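Local coordinates for catalase-3 (Neurospora crassa, PDB 4AJ9), which breaks down hydrogen peroxide to oxygen and water with the help of heme, and so probably protects cells from its toxic effects, at residues T76-W81 / L304-E309; V226-K231 / L273-I278; Q615-G620 / K635-I640. All coordinates share one frame; numbering follows the deposited sequence.

Contact 1: T76-W81 / L304-E309; sequences TSYGDW and LQVLGE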
loop_
_atom_site.group_PDB
_atom_site.type_symbol
_atom_site.label_atom_id
_atom_site.label_comp_id
_atom_site.label_asym_id
_atom_site.label_seq_id
_atom_site.Cartn_x
_atom_site.Cartn_y
_atom_site.Cartn_z
ATOM N N THR C 76 6.676 -29.805 23.571
ATOM C CA THR C 76 6.814 -31.254 23.613
ATOM C C THR C 76 5.533 -31.868 24.138
ATOM O O THR C 76 5.046 -31.500 25.211
ATOM C CB THR C 76 7.961 -31.683 24.533
ATOM O OG1 THR C 76 9.174 -31.034 24.124
ATOM C CG2 THR C 76 8.151 -33.214 24.468
ATOM N N SER C 77 4.971 -32.793 23.376
ATOM C CA SER C 77 3.771 -33.477 23.826
ATOM C C SER C 77 4.131 -34.500 24.896
ATOM O O SER C 77 5.152 -35.179 24.795
ATOM C CB SER C 77 3.048 -34.141 22.654
ATOM O OG SER C 77 1.878 -34.803 23.103
ATOM N N TYR C 78 3.313 -34.578 25.938
ATOM C CA TYR C 78 3.506 -35.584 26.982
ATOM C C TYR C 78 2.947 -36.950 26.592
ATOM O O TYR C 78 3.125 -37.926 27.313
ATOM C CB TYR C 78 2.882 -35.123 28.301
ATOM C CG TYR C 78 3.706 -34.084 29.031
ATOM C CD1 TYR C 78 4.971 -33.730 28.579
ATOM C CD2 TYR C 78 3.221 -33.459 30.167
ATOM C CE1 TYR C 78 5.735 -32.785 29.245
ATOM C CE2 TYR C 78 3.972 -32.519 30.838
ATOM C CZ TYR C 78 5.223 -32.186 30.376
ATOM O OH TYR C 78 5.957 -31.244 31.057
ATOM N N GLY C 79 2.270 -37.033 25.457
ATOM C CA GLY C 79 1.731 -38.311 25.048
ATOM C C GLY C 79 1.093 -38.330 23.683
ATOM O O GLY C 79 1.133 -37.360 22.936
ATOM N N ASP C 80 0.525 -39.478 23.358
ATOM C CA ASP C 80 -0.209 -39.674 22.126
ATOM C C ASP C 80 -1.657 -39.378 22.449
ATOM O O ASP C 80 -2.312 -40.172 23.113
ATOM C CB ASP C 80 -0.056 -41.132 21.692
ATOM C CG ASP C 80 -0.916 -41.490 20.499
ATOM O OD1 ASP C 80 -1.870 -40.750 20.185
ATOM O OD2 ASP C 80 -0.629 -42.528 19.873
ATOM N N TRP C 81 -2.156 -38.230 22.000
ATOM C CA TRP C 81 -3.515 -37.823 22.348
ATOM C C TRP C 81 -4.525 -38.084 21.235
ATOM O O TRP C 81 -5.570 -37.443 21.176
ATOM C CB TRP C 81 -3.540 -36.355 22.777
ATOM C CG TRP C 81 -2.552 -36.076 23.846
ATOM C CD1 TRP C 81 -1.450 -35.269 23.764
ATOM C CD2 TRP C 81 -2.541 -36.635 25.164
ATOM N NE1 TRP C 81 -0.761 -35.287 24.955
ATOM C CE2 TRP C 81 -1.414 -36.112 25.832
ATOM C CE3 TRP C 81 -3.374 -37.527 25.844
ATOM C CZ2 TRP C 81 -1.100 -36.453 27.149
ATOM C CZ3 TRP C 81 -3.063 -37.862 27.154
ATOM C CH2 TRP C 81 -1.938 -37.324 27.790
ATOM N N LEU C 304 -8.047 -29.464 35.022
ATOM C CA LEU C 304 -7.069 -29.311 33.954
ATOM C C LEU C 304 -6.389 -30.636 33.674
ATOM O O LEU C 304 -6.004 -31.356 34.594
ATOM C CB LEU C 304 -6.020 -28.262 34.334
ATOM C CG LEU C 304 -6.583 -26.871 34.635
ATOM C CD1 LEU C 304 -5.525 -25.957 35.227
ATOM C CD2 LEU C 304 -7.172 -26.274 33.374
ATOM N N GLN C 305 -6.248 -30.958 32.397
ATOM C CA GLN C 305 -5.524 -32.153 31.997
ATOM C C GLN C 305 -4.342 -31.722 31.148
ATOM O O GLN C 305 -4.518 -31.148 30.067
ATOM C CB GLN C 305 -6.449 -33.105 31.236
ATOM C CG GLN C 305 -7.751 -33.391 31.985
ATOM C CD GLN C 305 -8.627 -34.394 31.272
ATOM O OE1 GLN C 305 -8.186 -35.491 30.938
ATOM N NE2 GLN C 305 -9.873 -34.016 31.020
ATOM N N VAL C 306 -3.140 -31.965 31.660
ATOM C CA VAL C 306 -1.910 -31.523 31.006
ATOM C C VAL C 306 -1.585 -32.373 29.771
ATOM O O VAL C 306 -1.562 -33.601 29.835
ATOM C CB VAL C 306 -0.717 -31.535 32.001
ATOM C CG1 VAL C 306 0.588 -31.171 31.298
ATOM C CG2 VAL C 306 -0.983 -30.593 33.174
ATOM N N LEU C 307 -1.344 -31.715 28.640
ATOM C CA LEU C 307 -1.057 -32.423 27.397
ATOM C C LEU C 307 0.424 -32.391 27.046
ATOM O O LEU C 307 0.929 -33.269 26.338
ATOM C CB LEU C 307 -1.871 -31.828 26.226
ATOM C CG LEU C 307 -3.401 -31.891 26.293
ATOM C CD1 LEU C 307 -4.027 -31.490 24.951
ATOM C CD2 LEU C 307 -3.875 -33.281 26.691
ATOM N N GLY C 308 1.121 -31.372 27.529
ATOM C CA GLY C 308 2.534 -31.230 27.235
ATOM C C GLY C 308 3.130 -29.951 27.786
ATOM O O GLY C 308 2.530 -29.274 28.638
ATOM N N GLU C 309 4.327 -29.619 27.309
ATOM C CA GLU C 309 5.025 -28.450 27.831
ATOM C C GLU C 309 5.710 -27.673 26.727
ATOM O O GLU C 309 6.262 -28.259 25.794
ATOM C CB GLU C 309 6.068 -28.876 28.865
ATOM C CG GLU C 309 6.802 -27.703 29.510
ATOM C CD GLU C 309 7.656 -28.114 30.703
ATOM O OE1 GLU C 309 8.699 -28.764 30.495
ATOM O OE2 GLU C 309 7.290 -27.780 31.849
HETATM O O HOH W 1 9.579 -28.522 25.038
#
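Y78 and W81 turn their rings onto the strand at L307 and G308. In Y78, CG stands anti to the carbonyl carbon (chi1 -77°), beside the backbone N; CG is 3.6 Å from G308 CA. In W81, CG takes the same position (chi1 -53°), and the indole lies against L307.

The tyrosine ring lies over the backbone of G308. G308 CA sits 3.7 Å from the ring centroid in a CH-pi contact, and the N of E309 lies over the rim of the same face. V306 CG1 packs against CD2 of Y78 at 3.7 Å. The hydroxyl end of Y78 passes close to the aliphatic part of E309, with OH 3.2 Å from CB.

The indole is held in two ways. Its NE1 donates to L307 O at 3.0 Å, in the carbonyl plane and on a lone pair. L307 CD2 stands over the centre of one indole face. G79 C lies on the opposite face, toward the rim. L307 O also accepts from Y78 N at 2.7 Å, from a donor tilted 18° out of the carbonyl plane.

T76 and E309 form an antiparallel hydrogen-bonded pair. S77 and G308 follow as a non-hydrogen-bonded pair, with their CA atoms only 4.3 Å apart. A CB on G308 would clash with T76 O. S77 OG donates forward to G79 O, on a lone pair. T76 OG1 bonds to Q96 NE2 and to a water.

L307 and G308 both face L273 on the next strand, a classic beta bulge. The chemistry centres on one carbonyl: L307 O is gripped by a backbone N-H and an indole N-H. It ties residues 78-81 to the bulge and, with L307 CD2 over the ring face, probably helps to fix the rotation of W81.

Contact 2: V226-K231 / L273-I278; sequences VKWHWK and LAVQLI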
loop_
_atom_site.group_PDB
_atom_site.type_symbol
_atom_site.label_atom_id
_atom_site.label_comp_id
_atom_site.label_asym_id
_atom_site.label_seq_id
_atom_site.Cartn_x
_atom_site.Cartn_y
_atom_site.Cartn_z
ATOM N N VAL C 226 -13.435 -28.000 24.177
ATOM C CA VAL C 226 -12.166 -27.831 24.878
ATOM C C VAL C 226 -11.874 -26.371 25.252
ATOM O O VAL C 226 -12.185 -25.456 24.493
ATOM C CB VAL C 226 -10.980 -28.405 24.056
ATOM C CG1 VAL C 226 -10.758 -27.615 22.768
ATOM C CG2 VAL C 226 -9.717 -28.416 24.881
ATOM N N LYS C 227 -11.281 -26.178 26.430
ATOM C CA LYS C 227 -10.669 -24.895 26.808
ATOM C C LYS C 227 -9.154 -25.084 26.867
ATOM O O LYS C 227 -8.670 -26.041 27.488
ATOM C CB LYS C 227 -11.171 -24.404 28.178
ATOM C CG LYS C 227 -12.666 -24.083 28.256
ATOM C CD LYS C 227 -13.022 -22.833 27.460
ATOM C CE LYS C 227 -14.331 -22.212 27.953
ATOM N NZ LYS C 227 -14.832 -21.129 27.055
ATOM N N TRP C 228 -8.409 -24.179 26.232
ATOM C CA TRP C 228 -6.947 -24.219 26.288
ATOM C C TRP C 228 -6.439 -23.414 27.469
ATOM O O TRP C 228 -6.883 -22.270 27.698
ATOM C CB TRP C 228 -6.316 -23.620 25.021
ATOM C CG TRP C 228 -6.614 -24.316 23.741
ATOM C CD1 TRP C 228 -7.385 -23.845 22.713
ATOM C CD2 TRP C 228 -6.112 -25.590 23.314
ATOM N NE1 TRP C 228 -7.401 -24.754 21.683
ATOM C CE2 TRP C 228 -6.620 -25.828 22.024
ATOM C CE3 TRP C 228 -5.270 -26.544 23.896
ATOM C CZ2 TRP C 228 -6.335 -26.995 21.315
ATOM C CZ3 TRP C 228 -4.984 -27.699 23.186
ATOM C CH2 TRP C 228 -5.513 -27.915 21.914
ATOM N N HIS C 229 -5.483 -23.991 28.193
ATOM C CA HIS C 229 -4.854 -23.317 29.327
ATOM C C HIS C 229 -3.344 -23.449 29.223
ATOM O O HIS C 229 -2.832 -24.521 28.889
ATOM C CB HIS C 229 -5.278 -23.948 30.657
ATOM C CG HIS C 229 -6.738 -23.832 30.959
ATOM N ND1 HIS C 229 -7.218 -23.117 32.035
ATOM C CD2 HIS C 229 -7.821 -24.366 30.348
ATOM C CE1 HIS C 229 -8.536 -23.214 32.073
ATOM N NE2 HIS C 229 -8.928 -23.958 31.054
ATOM N N TRP C 230 -2.629 -22.363 29.505
ATOM C CA TRP C 230 -1.186 -22.441 29.700
ATOM C C TRP C 230 -0.920 -22.169 31.169
ATOM O O TRP C 230 -1.333 -21.137 31.689
ATOM C CB TRP C 230 -0.436 -21.385 28.874
ATOM C CG TRP C 230 -0.412 -21.586 27.378
ATOM C CD1 TRP C 230 -1.066 -20.839 26.437
ATOM C CD2 TRP C 230 0.347 -22.563 26.658
ATOM N NE1 TRP C 230 -0.764 -21.306 25.176
ATOM C CE2 TRP C 230 0.097 -22.363 25.286
ATOM C CE3 TRP C 230 1.212 -23.590 27.043
ATOM C CZ2 TRP C 230 0.672 -23.158 24.301
ATOM C CZ3 TRP C 230 1.786 -24.377 26.067
ATOM C CH2 TRP C 230 1.521 -24.150 24.705
ATOM N N LYS C 231 -0.219 -23.082 31.829
ATOM C CA LYS C 231 0.068 -22.958 33.253
ATOM C C LYS C 231 1.545 -22.638 33.428
ATOM O O LYS C 231 2.410 -23.424 33.051
ATOM C CB LYS C 231 -0.291 -24.256 33.985
ATOM C CG LYS C 231 -1.766 -24.648 33.893
ATOM C CD LYS C 231 -2.670 -23.600 34.526
ATOM C CE LYS C 231 -2.553 -23.592 36.033
ATOM N NZ LYS C 231 -3.320 -22.461 36.643
ATOM N N LEU C 273 0.866 -27.040 28.706
ATOM C CA LEU C 273 -0.391 -26.937 27.979
ATOM C C LEU C 273 -1.388 -27.875 28.640
ATOM O O LEU C 273 -1.130 -29.065 28.752
ATOM C CB LEU C 273 -0.211 -27.371 26.521
ATOM C CG LEU C 273 -1.477 -27.251 25.661
ATOM C CD1 LEU C 273 -2.008 -25.820 25.665
ATOM C CD2 LEU C 273 -1.206 -27.717 24.241
ATOM N N ALA C 274 -2.524 -27.339 29.070
ATOM C CA ALA C 274 -3.548 -28.159 29.693
ATOM C C ALA C 274 -4.882 -27.845 29.046
ATOM O O ALA C 274 -5.059 -26.768 28.464
ATOM C CB ALA C 274 -3.602 -27.895 31.189
ATOM N N VAL C 275 -5.816 -28.784 29.141
ATOM C CA VAL C 275 -7.148 -28.592 28.575
ATOM C C VAL C 275 -8.236 -28.972 29.571
ATOM O O VAL C 275 -8.055 -29.846 30.423
ATOM C CB VAL C 275 -7.373 -29.458 27.317
ATOM C CG1 VAL C 275 -6.529 -28.944 26.135
ATOM C CG2 VAL C 275 -7.071 -30.922 27.618
ATOM N N GLN C 276 -9.371 -28.308 29.456
ATOM C CA GLN C 276 -10.587 -28.820 30.059
ATOM C C GLN C 276 -11.344 -29.458 28.910
ATOM O O GLN C 276 -11.386 -28.900 27.825
ATOM C CB GLN C 276 -11.391 -27.687 30.685
ATOM C CG GLN C 276 -10.713 -27.083 31.911
ATOM C CD GLN C 276 -11.478 -25.900 32.473
ATOM O OE1 GLN C 276 -11.464 -24.808 31.900
ATOM N NE2 GLN C 276 -12.147 -26.109 33.604
ATOM N N LEU C 277 -11.917 -30.634 29.137
ATOM C CA LEU C 277 -12.637 -31.336 28.087
ATOM C C LEU C 277 -14.103 -31.512 28.486
ATOM O O LEU C 277 -14.399 -31.997 29.574
ATOM C CB LEU C 277 -11.966 -32.687 27.802
ATOM C CG LEU C 277 -10.537 -32.553 27.261
ATOM C CD1 LEU C 277 -9.781 -33.884 27.201
ATOM C CD2 LEU C 277 -10.580 -31.896 25.885
ATOM N N ILE C 278 -15.022 -31.092 27.617
ATOM C CA ILE C 278 -16.444 -31.180 27.937
ATOM C C ILE C 278 -17.221 -31.938 26.852
ATOM O O ILE C 278 -17.008 -31.723 25.660
ATOM C CB ILE C 278 -17.075 -29.776 28.159
ATOM C CG1 ILE C 278 -16.230 -28.931 29.125
ATOM C CG2 ILE C 278 -18.503 -29.908 28.712
ATOM C CD1 ILE C 278 -15.089 -28.169 28.475
#
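H229 and Q276 are joined by a side-chain hydrogen bond. H229 NE2 donates to Q276 OE1 at 2.8 Å, and the imidazole and amide planes are 82° apart. The donor stands above the carbonyl plane, 40° out of it. The other end of the amide is fixed too, since Q276 NE2 bonds to A302 O and L297 O. An alanine in place of H229 would probably leave Q276 OE1 without this donor and open a gap beside F209 and L304, which the imidazole touches.

The backbones run antiparallel. H229 and A274 exchange two bonds, with H229 N to A274 O and A274 N to H229 O both at 2.8 Å. K227 and Q276 form the next hydrogen-bonded pair. K227 NZ points elsewhere, to I211 O and T213 OG1.

The face bearing V226, W228, W230, L273, V275 and L277 is largely apolar. L273 CG is anti to its backbone N. The next torsion (chi2 57°) places CD1 over the six-membered ring of W230, 3.8 Å from its centroid. F122 stacks on W230 as well. CE3 of W228 meets V275 CG1 at 3.5 Å, and the two side chains lie side by side. V226 CG2 packs tightly on the same V275 CG1, also at 3.5 Å, and touches L277 CD2.

K227 comes within about 9 Å of the heme, side chain to ligand. Strands 223-232 and 270-278 are neighbours in the antiparallel beta barrel at the heart of the catalase fold.

Contact 3: Q615-G620 / K635-I640; sequences QILTDG and KALQSI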
loop_
_atom_site.group_PDB
_atom_site.type_symbol
_atom_site.label_atom_id
_atom_site.label_comp_id
_atom_site.label_asym_id
_atom_site.label_seq_id
_atom_site.Cartn_x
_atom_site.Cartn_y
_atom_site.Cartn_z
ATOM N N GLN C 615 15.249 6.313 49.051
ATOM C CA GLN C 615 14.015 6.172 48.278
ATOM C C GLN C 615 13.870 4.735 47.788
ATOM O O GLN C 615 12.775 4.175 47.791
ATOM C CB GLN C 615 13.996 7.140 47.088
ATOM C CG GLN C 615 12.641 7.234 46.392
ATOM C CD GLN C 615 11.560 7.768 47.303
ATOM O OE1 GLN C 615 11.658 8.889 47.809
ATOM N NE2 GLN C 615 10.507 6.974 47.512
ATOM N N ILE C 616 14.988 4.152 47.364
ATOM C CA ILE C 616 15.018 2.769 46.900
ATOM C C ILE C 616 14.581 1.809 47.999
ATOM O O ILE C 616 13.796 0.887 47.761
ATOM C CB ILE C 616 16.420 2.374 46.394
ATOM C CG1 ILE C 616 16.772 3.159 45.126
ATOM C CG2 ILE C 616 16.479 0.872 46.078
ATOM C CD1 ILE C 616 18.174 2.897 44.605
ATOM N N LEU C 617 15.095 2.015 49.209
ATOM C CA LEU C 617 14.752 1.122 50.313
ATOM C C LEU C 617 13.304 1.337 50.720
ATOM O O LEU C 617 12.596 0.383 51.044
ATOM C CB LEU C 617 15.672 1.351 51.509
ATOM C CG LEU C 617 15.592 0.303 52.620
ATOM C CD1 LEU C 617 15.851 -1.077 52.048
ATOM C CD2 LEU C 617 16.586 0.619 53.746
ATOM N N THR C 618 12.875 2.597 50.701
ATOM C CA THR C 618 11.501 2.953 51.024
ATOM C C THR C 618 10.515 2.345 50.019
ATOM O O THR C 618 9.514 1.737 50.417
ATOM C CB THR C 618 11.317 4.493 51.095
ATOM O OG1 THR C 618 12.127 5.025 52.159
ATOM C CG2 THR C 618 9.865 4.862 51.339
ATOM N N ASP C 619 10.800 2.504 48.726
ATOM C CA ASP C 619 9.942 1.949 47.679
ATOM C C ASP C 619 9.860 0.439 47.849
ATOM O O ASP C 619 8.778 -0.131 47.862
ATOM C CB ASP C 619 10.490 2.248 46.275
ATOM C CG ASP C 619 10.337 3.717 45.857
ATOM O OD1 ASP C 619 9.462 4.426 46.393
ATOM O OD2 ASP C 619 11.103 4.160 44.967
ATOM N N GLY C 620 11.015 -0.204 47.956
ATOM C CA GLY C 620 11.081 -1.646 48.080
ATOM C C GLY C 620 10.200 -2.103 49.224
ATOM O O GLY C 620 9.397 -3.031 49.081
ATOM N N LYS C 635 21.054 0.039 60.300
ATOM C CA LYS C 635 20.806 1.454 60.544
ATOM C C LYS C 635 19.999 2.068 59.389
ATOM O O LYS C 635 19.209 2.985 59.601
ATOM C CB LYS C 635 22.125 2.204 60.752
ATOM C CG LYS C 635 22.070 3.298 61.813
ATOM C CD LYS C 635 21.171 4.456 61.397
ATOM C CE LYS C 635 21.028 5.485 62.516
ATOM N NZ LYS C 635 22.349 5.973 63.010
ATOM N N ALA C 636 20.185 1.551 58.175
ATOM C CA ALA C 636 19.401 2.027 57.022
ATOM C C ALA C 636 17.905 1.740 57.185
ATOM O O ALA C 636 17.075 2.605 56.913
ATOM C CB ALA C 636 19.927 1.433 55.709
ATOM N N LEU C 637 17.571 0.525 57.627
ATOM C CA LEU C 637 16.181 0.172 57.940
ATOM C C LEU C 637 15.615 1.097 59.018
ATOM O O LEU C 637 14.505 1.613 58.894
ATOM C CB LEU C 637 16.075 -1.287 58.394
ATOM C CG LEU C 637 16.395 -2.368 57.355
ATOM C CD1 LEU C 637 16.552 -3.717 58.024
ATOM C CD2 LEU C 637 15.336 -2.437 56.266
ATOM N N GLN C 638 16.387 1.308 60.079
ATOM C CA GLN C 638 16.001 2.257 61.118
ATOM C C GLN C 638 15.722 3.649 60.544
ATOM O O GLN C 638 14.772 4.308 60.952
ATOM C CB GLN C 638 17.080 2.327 62.205
ATOM C CG GLN C 638 17.353 0.985 62.866
ATOM C CD GLN C 638 18.420 1.056 63.947
ATOM O OE1 GLN C 638 19.184 2.023 64.028
ATOM N NE2 GLN C 638 18.474 0.028 64.788
ATOM N N SER C 639 16.534 4.085 59.583
ATOM C CA SER C 639 16.396 5.437 59.030
ATOM C C SER C 639 15.060 5.652 58.316
ATOM O O SER C 639 14.565 6.775 58.250
ATOM C CB SER C 639 17.555 5.779 58.083
ATOM O OG SER C 639 17.447 5.080 56.850
ATOM N N ILE C 640 14.480 4.586 57.769
ATOM C CA ILE C 640 13.174 4.707 57.121
ATOM C C ILE C 640 12.024 4.156 57.967
ATOM O O ILE C 640 10.929 3.922 57.460
ATOM C CB ILE C 640 13.141 4.058 55.725
ATOM C CG1 ILE C 640 13.441 2.561 55.817
ATOM C CG2 ILE C 640 14.105 4.774 54.769
ATOM C CD1 ILE C 640 13.101 1.804 54.550
#
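L617 and I640 meet with their side chains at about a right angle. CD1 of I640 presses on L617 CG at 3.5 Å, tighter than usual for two carbons. The same CD1 lies 3.8 Å from L617 CD2. The first torsion of I640 explains the approach. CG1 sits between the backbone N and the carbonyl carbon (chi1 61°), a crowded position, and the chain then runs out extended to CD1.

The other branch of I640 meets T618. CG2 lies 3.3 Å from T618 OG1, and the two side chains slide past each other in opposite directions. The T618 hydroxyl is not left to an apolar neighbour alone, because OG1 bonds back to S614 O, one turn earlier.

L617 carries the rest of the contact. Its CG is anti to the backbone N (chi1 -169°), and CD2 lies against the second helix. There CD2 meets A636 CB at 4.0 Å and the tip of L637 at CD2, 4.2 Å away. Further in, L617 rests on V588 and V590, A636 on V590, and L637 on V627 and A629. F598 touches both L617 and A636.

I640 is the first residue to leave helical geometry, and its N-H makes weak bonds back to A636 O and L637 O. On the first helix, Q615 NE2 donates to D619 OD1 at 3.0 Å, and Q615 OE1 bonds to Q615 NE2 of the second subunit.

Helices 612-622 and 634-639 flank strand 627-630 in the chain. They pack side by side over the parallel sheet of the C-terminal domain of long catalases, an alpha/beta arrangement as in class I glutamine amidotransferase-like domains.

From the N terminus, strand 68-77 comes first in the chain, and its partner in contact 1 comes much later. Contact 1 closes a long loop when strand 305-314 returns to it. Within that loop, contact 2 closes a shorter one, pairing strand 223-232 with strand 270-278. The two share one antiparallel sheet. Strand 270-278 lies beside strand 305-314, and L307 N to L273 O and G308 O to L273 N are probable hydrogen bonds. Contact 3 follows later, in series with both, and closes a short loop through strand 627-630. It belongs to the C-terminal domain, with its nearest atoms about 30 Å from contact 1 and about 26 Å from contact 2.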